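Local coordinates for protein filamentous hemagglutinin (Bordetella pertussis, PDB 1RWR) that serves as a secreted adhesin, its N-terminal domain probably directing export through the outer membrane by the two-partner secretion pathway, at residues Q1-Q13 and N34-V46. Numbering follows the deposited sequence.
Sequences QGLVPQGQTQVLQ and NKFQQFNVANPGV
Val4 and Gln38 pair antiparallel as a hydrogen-bonded pair, Val4 N reaching Gln38 O at 2.9 Å and almost straight. Val4 O accepts from Gln37 N at 2.8 Å. Gln37 and Gln38 thus both face Val4 in a classic beta bulge, just where residues 34-46 turn a corner. Past the bulge Pro5 sits opposite Phe36 as a non-hydrogen-bonded pair, and Gln6 N donates to Lys35 O at 2.9 Å.

At the N-terminal end Asn40 ND2 donates to a lone pair of Gly2 O (2.9 Å), within the plane of both groups. Leu3 lies alongside Phe39, pointing the same way; with CG anti to its carbonyl carbon (chi1 -72°), its CD2 comes to 3.4 Å from Phe39 CD1. Phe39 in turn sets CD1 over the centre of the Phe36 ring, while Val11 CG2 reaches that ring's edge, 4.2 Å from CE1. At the far end Thr9 crosses Asn34 at roughly a right angle, and its hydroxyl donates to a lone pair of Asn34 OD1, OG1 to OD1 2.7 Å. A water knits this corner together, donating to Gln6 O and Thr9 OG1 and accepting from Lys35 N. The extended Gln6 side chain runs past the Gln37 backbone, and its NE2 hydrogen-bonds Thr81 OG1.

The contact belongs to the N-terminal cap of a right-handed parallel beta-helix: residues 1-13 lie against the outermost strand 31-36, whose other edge pairs with strand 75-80. Ala78 of that strand meets both Phe36 and Phe39, and Val21 of strand 20-22 packs against Phe36 and Thr9.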
loop_
_atom_site.group_PDB
_atom_site.type_symbol
_atom_site.label_atom_id
_atom_site.label_comp_id
_atom_site.label_asym_id
_atom_site.label_seq_id
_atom_site.Cartn_x
_atom_site.Cartn_y
_atom_site.Cartn_z
ATOM N N GLN A 1 9.010 -9.941 16.213
ATOM C CA GLN A 1 8.665 -8.496 16.302
ATOM C C GLN A 1 9.616 -7.675 15.442
ATOM O O GLN A 1 9.496 -6.441 15.339
ATOM C CB GLN A 1 8.784 -8.091 17.763
ATOM C CG GLN A 1 8.984 -9.323 18.646
ATOM C CD GLN A 1 9.435 -8.997 20.050
ATOM O OE1 GLN A 1 9.439 -9.880 20.938
ATOM N NE2 GLN A 1 9.833 -7.732 20.268
ATOM N N GLY A 2 10.545 -8.377 14.808
ATOM C CA GLY A 2 11.618 -7.754 14.083
ATOM C C GLY A 2 11.650 -8.223 12.648
ATOM O O GLY A 2 10.614 -8.325 12.010
ATOM N N LEU A 3 12.860 -8.449 12.144
ATOM C CA LEU A 3 13.083 -8.857 10.753
ATOM C C LEU A 3 13.819 -10.179 10.745
ATOM O O LEU A 3 14.985 -10.249 11.174
ATOM C CB LEU A 3 13.944 -7.798 10.027
ATOM C CG LEU A 3 13.350 -6.462 9.671
ATOM C CD1 LEU A 3 14.428 -5.412 9.338
ATOM C CD2 LEU A 3 12.402 -6.611 8.506
ATOM N N VAL A 4 13.159 -11.218 10.255
ATOM C CA VAL A 4 13.736 -12.546 10.188
ATOM C C VAL A 4 13.595 -13.040 8.767
ATOM O O VAL A 4 12.524 -13.490 8.382
ATOM C CB VAL A 4 13.045 -13.521 11.202
ATOM C CG1 VAL A 4 13.658 -14.903 11.141
ATOM C CG2 VAL A 4 13.174 -12.988 12.576
ATOM N N PRO A 5 14.668 -12.951 7.982
ATOM C CA PRO A 5 14.595 -13.362 6.581
ATOM C C PRO A 5 14.654 -14.865 6.398
ATOM O O PRO A 5 15.033 -15.635 7.337
ATOM C CB PRO A 5 15.844 -12.735 5.971
ATOM C CG PRO A 5 16.850 -12.749 7.099
ATOM C CD PRO A 5 16.029 -12.494 8.354
ATOM N N GLN A 6 14.313 -15.256 5.179
ATOM C CA GLN A 6 14.430 -16.630 4.701
ATOM C C GLN A 6 15.161 -16.655 3.362
ATOM O O GLN A 6 15.266 -15.633 2.687
ATOM C CB GLN A 6 13.044 -17.242 4.551
ATOM C CG GLN A 6 12.358 -17.433 5.924
ATOM C CD GLN A 6 10.904 -17.825 5.884
ATOM O OE1 GLN A 6 10.415 -18.484 6.822
ATOM N NE2 GLN A 6 10.209 -17.455 4.858
ATOM N N GLY A 7 15.731 -17.810 3.025
ATOM C CA GLY A 7 16.406 -18.020 1.749
ATOM C C GLY A 7 17.662 -17.187 1.597
ATOM O O GLY A 7 18.452 -17.072 2.520
ATOM N N GLN A 8 17.844 -16.575 0.427
ATOM C CA GLN A 8 19.087 -15.824 0.154
ATOM C C GLN A 8 19.074 -14.438 0.815
ATOM O O GLN A 8 20.135 -13.807 1.002
ATOM C CB GLN A 8 19.345 -15.713 -1.355
ATOM C CG GLN A 8 20.633 -15.006 -1.708
ATOM C CD GLN A 8 20.896 -14.732 -3.222
ATOM O OE1 GLN A 8 22.024 -15.015 -3.713
ATOM N NE2 GLN A 8 19.929 -14.108 -3.919
ATOM N N THR A 9 17.872 -13.953 1.162
ATOM C CA THR A 9 17.747 -12.651 1.820
ATOM C C THR A 9 18.531 -12.608 3.145
ATOM O O THR A 9 18.420 -13.527 3.962
ATOM C CB THR A 9 16.258 -12.321 2.058
ATOM O OG1 THR A 9 15.549 -12.439 0.838
ATOM C CG2 THR A 9 16.074 -10.860 2.489
ATOM N N GLN A 10 19.338 -11.574 3.336
ATOM C CA GLN A 10 19.984 -11.341 4.613
ATOM C C GLN A 10 19.620 -9.994 5.169
ATOM O O GLN A 10 19.252 -9.077 4.419
ATOM C CB GLN A 10 21.510 -11.464 4.480
ATOM C CG GLN A 10 21.980 -12.810 3.895
ATOM C CD GLN A 10 21.812 -14.057 4.825
ATOM O OE1 GLN A 10 21.813 -13.950 6.050
ATOM N NE2 GLN A 10 21.724 -15.244 4.212
ATOM N N VAL A 11 19.665 -9.875 6.494
ATOM C CA VAL A 11 19.421 -8.598 7.162
ATOM C C VAL A 11 20.623 -8.286 8.048
ATOM O O VAL A 11 20.981 -9.089 8.918
ATOM C CB VAL A 11 18.131 -8.610 8.044
ATOM C CG1 VAL A 11 17.991 -7.311 8.787
ATOM C CG2 VAL A 11 16.904 -8.835 7.205
ATOM N N LEU A 12 21.250 -7.136 7.801
ATOM C CA LEU A 12 22.305 -6.632 8.635
ATOM C C LEU A 12 21.669 -5.713 9.660
ATOM O O LEU A 12 21.118 -4.654 9.342
ATOM C CB LEU A 12 23.356 -5.906 7.785
ATOM C CG LEU A 12 23.939 -6.745 6.655
ATOM C CD1 LEU A 12 24.912 -5.873 5.811
ATOM C CD2 LEU A 12 24.657 -7.944 7.247
ATOM N N GLN A 13 21.724 -6.181 10.905
ATOM C CA GLN A 13 21.088 -5.537 12.045
ATOM C C GLN A 13 21.852 -5.930 13.313
ATOM O O GLN A 13 22.697 -6.813 13.314
ATOM C CB GLN A 13 19.616 -5.952 12.177
ATOM C CG GLN A 13 19.362 -7.460 12.365
ATOM C CD GLN A 13 17.878 -7.812 12.217
ATOM O OE1 GLN A 13 17.023 -6.967 12.501
ATOM N NE2 GLN A 13 17.574 -9.045 11.784
ATOM N N ASN A 34 11.577 -11.641 -1.707
ATOM C CA ASN A 34 12.185 -11.845 -0.419
ATOM C C ASN A 34 11.154 -12.402 0.546
ATOM O O ASN A 34 10.122 -11.767 0.777
ATOM C CB ASN A 34 12.688 -10.523 0.104
ATOM C CG ASN A 34 13.731 -9.929 -0.798
ATOM O OD1 ASN A 34 14.899 -10.333 -0.703
ATOM N ND2 ASN A 34 13.308 -9.087 -1.789
ATOM N N LYS A 35 11.394 -13.602 1.049
ATOM C CA LYS A 35 10.497 -14.220 2.031
ATOM C C LYS A 35 11.059 -13.987 3.398
ATOM O O LYS A 35 12.278 -14.032 3.599
ATOM C CB LYS A 35 10.306 -15.714 1.760
ATOM C CG LYS A 35 9.422 -15.986 0.527
ATOM C CD LYS A 35 9.414 -17.450 0.178
ATOM C CE LYS A 35 8.587 -17.723 -1.053
ATOM N NZ LYS A 35 7.124 -17.873 -0.700
ATOM N N PHE A 36 10.166 -13.729 4.340
ATOM C CA PHE A 36 10.488 -13.482 5.730
ATOM C C PHE A 36 9.573 -14.277 6.629
ATOM O O PHE A 36 8.367 -14.358 6.389
ATOM C CB PHE A 36 10.227 -12.019 6.075
ATOM C CG PHE A 36 11.173 -11.055 5.441
ATOM C CD1 PHE A 36 12.293 -10.632 6.120
ATOM C CD2 PHE A 36 10.943 -10.578 4.146
ATOM C CE1 PHE A 36 13.190 -9.727 5.539
ATOM C CE2 PHE A 36 11.832 -9.666 3.590
ATOM C CZ PHE A 36 12.946 -9.252 4.285
ATOM N N GLN A 37 10.149 -14.842 7.682
ATOM C CA GLN A 37 9.356 -15.406 8.772
ATOM C C GLN A 37 8.613 -14.293 9.532
ATOM O O GLN A 37 7.433 -14.471 9.892
ATOM C CB GLN A 37 10.278 -16.160 9.724
ATOM C CG GLN A 37 9.573 -17.094 10.659
ATOM C CD GLN A 37 9.498 -16.558 12.062
ATOM O OE1 GLN A 37 10.500 -16.066 12.613
ATOM N NE2 GLN A 37 8.309 -16.645 12.663
ATOM N N GLN A 38 9.319 -13.178 9.759
ATOM C CA GLN A 38 8.817 -11.977 10.403
ATOM C C GLN A 38 9.322 -10.740 9.651
ATOM O O GLN A 38 10.517 -10.659 9.306
ATOM C CB GLN A 38 9.315 -11.897 11.858
ATOM C CG GLN A 38 8.668 -12.925 12.761
ATOM C CD GLN A 38 9.036 -12.731 14.188
ATOM O OE1 GLN A 38 8.496 -11.829 14.864
ATOM N NE2 GLN A 38 9.972 -13.539 14.668
ATOM N N PHE A 39 8.411 -9.812 9.362
ATOM C CA PHE A 39 8.777 -8.516 8.746
ATOM C C PHE A 39 8.110 -7.360 9.455
ATOM O O PHE A 39 6.866 -7.252 9.476
ATOM C CB PHE A 39 8.416 -8.487 7.262
ATOM C CG PHE A 39 8.968 -7.301 6.555
ATOM C CD1 PHE A 39 10.246 -7.346 6.025
ATOM C CD2 PHE A 39 8.225 -6.120 6.449
ATOM C CE1 PHE A 39 10.797 -6.230 5.394
ATOM C CE2 PHE A 39 8.792 -4.987 5.859
ATOM C CZ PHE A 39 10.069 -5.053 5.338
ATOM N N ASN A 40 8.924 -6.510 10.054
ATOM C CA ASN A 40 8.467 -5.332 10.752
ATOM C C ASN A 40 9.489 -4.242 10.546
ATOM O O ASN A 40 10.702 -4.521 10.508
ATOM C CB ASN A 40 8.324 -5.628 12.269
ATOM C CG ASN A 40 7.327 -6.696 12.544
ATOM O OD1 ASN A 40 6.120 -6.428 12.573
ATOM N ND2 ASN A 40 7.794 -7.937 12.689
ATOM N N VAL A 41 9.030 -3.000 10.508
ATOM C CA VAL A 41 9.891 -1.839 10.383
ATOM C C VAL A 41 9.497 -0.860 11.512
ATOM O O VAL A 41 8.319 -0.574 11.732
ATOM C CB VAL A 41 9.753 -1.167 8.999
ATOM C CG1 VAL A 41 10.653 0.049 8.909
ATOM C CG2 VAL A 41 10.102 -2.168 7.893
ATOM N N ALA A 42 10.512 -0.363 12.205
ATOM C CA ALA A 42 10.348 0.614 13.275
ATOM C C ALA A 42 11.196 1.830 13.000
ATOM O O ALA A 42 12.138 1.779 12.236
ATOM C CB ALA A 42 10.761 -0.008 14.572
ATOM N N ASN A 43 10.871 2.940 13.630
ATOM C CA ASN A 43 11.625 4.161 13.418
ATOM C C ASN A 43 13.112 3.903 13.715
ATOM O O ASN A 43 13.427 3.156 14.688
ATOM C CB ASN A 43 11.090 5.265 14.325
ATOM C CG ASN A 43 9.707 5.759 13.919
ATOM O OD1 ASN A 43 9.445 5.996 12.768
ATOM N ND2 ASN A 43 8.834 5.985 14.908
ATOM N N PRO A 44 14.030 4.484 12.942
ATOM C CA PRO A 44 13.774 5.435 11.841
ATOM C C PRO A 44 13.385 4.808 10.490
ATOM O O PRO A 44 13.027 5.533 9.575
ATOM C CB PRO A 44 15.109 6.138 11.669
ATOM C CG PRO A 44 16.085 5.343 12.428
ATOM C CD PRO A 44 15.469 4.318 13.202
ATOM N N GLY A 45 13.454 3.497 10.406
ATOM C CA GLY A 45 13.022 2.762 9.227
ATOM C C GLY A 45 13.919 1.601 8.884
ATOM O O GLY A 45 14.484 0.961 9.745
ATOM N N VAL A 46 14.056 1.337 7.595
ATOM C CA VAL A 46 14.807 0.204 7.080
ATOM C C VAL A 46 15.395 0.620 5.736
ATOM O O VAL A 46 14.791 1.418 5.030
ATOM C CB VAL A 46 13.922 -1.090 6.890
ATOM C CG1 VAL A 46 12.777 -0.922 5.887
ATOM C CG2 VAL A 46 14.753 -2.294 6.527
HETATM O O HOH W 1 13.935 -14.817 0.589
#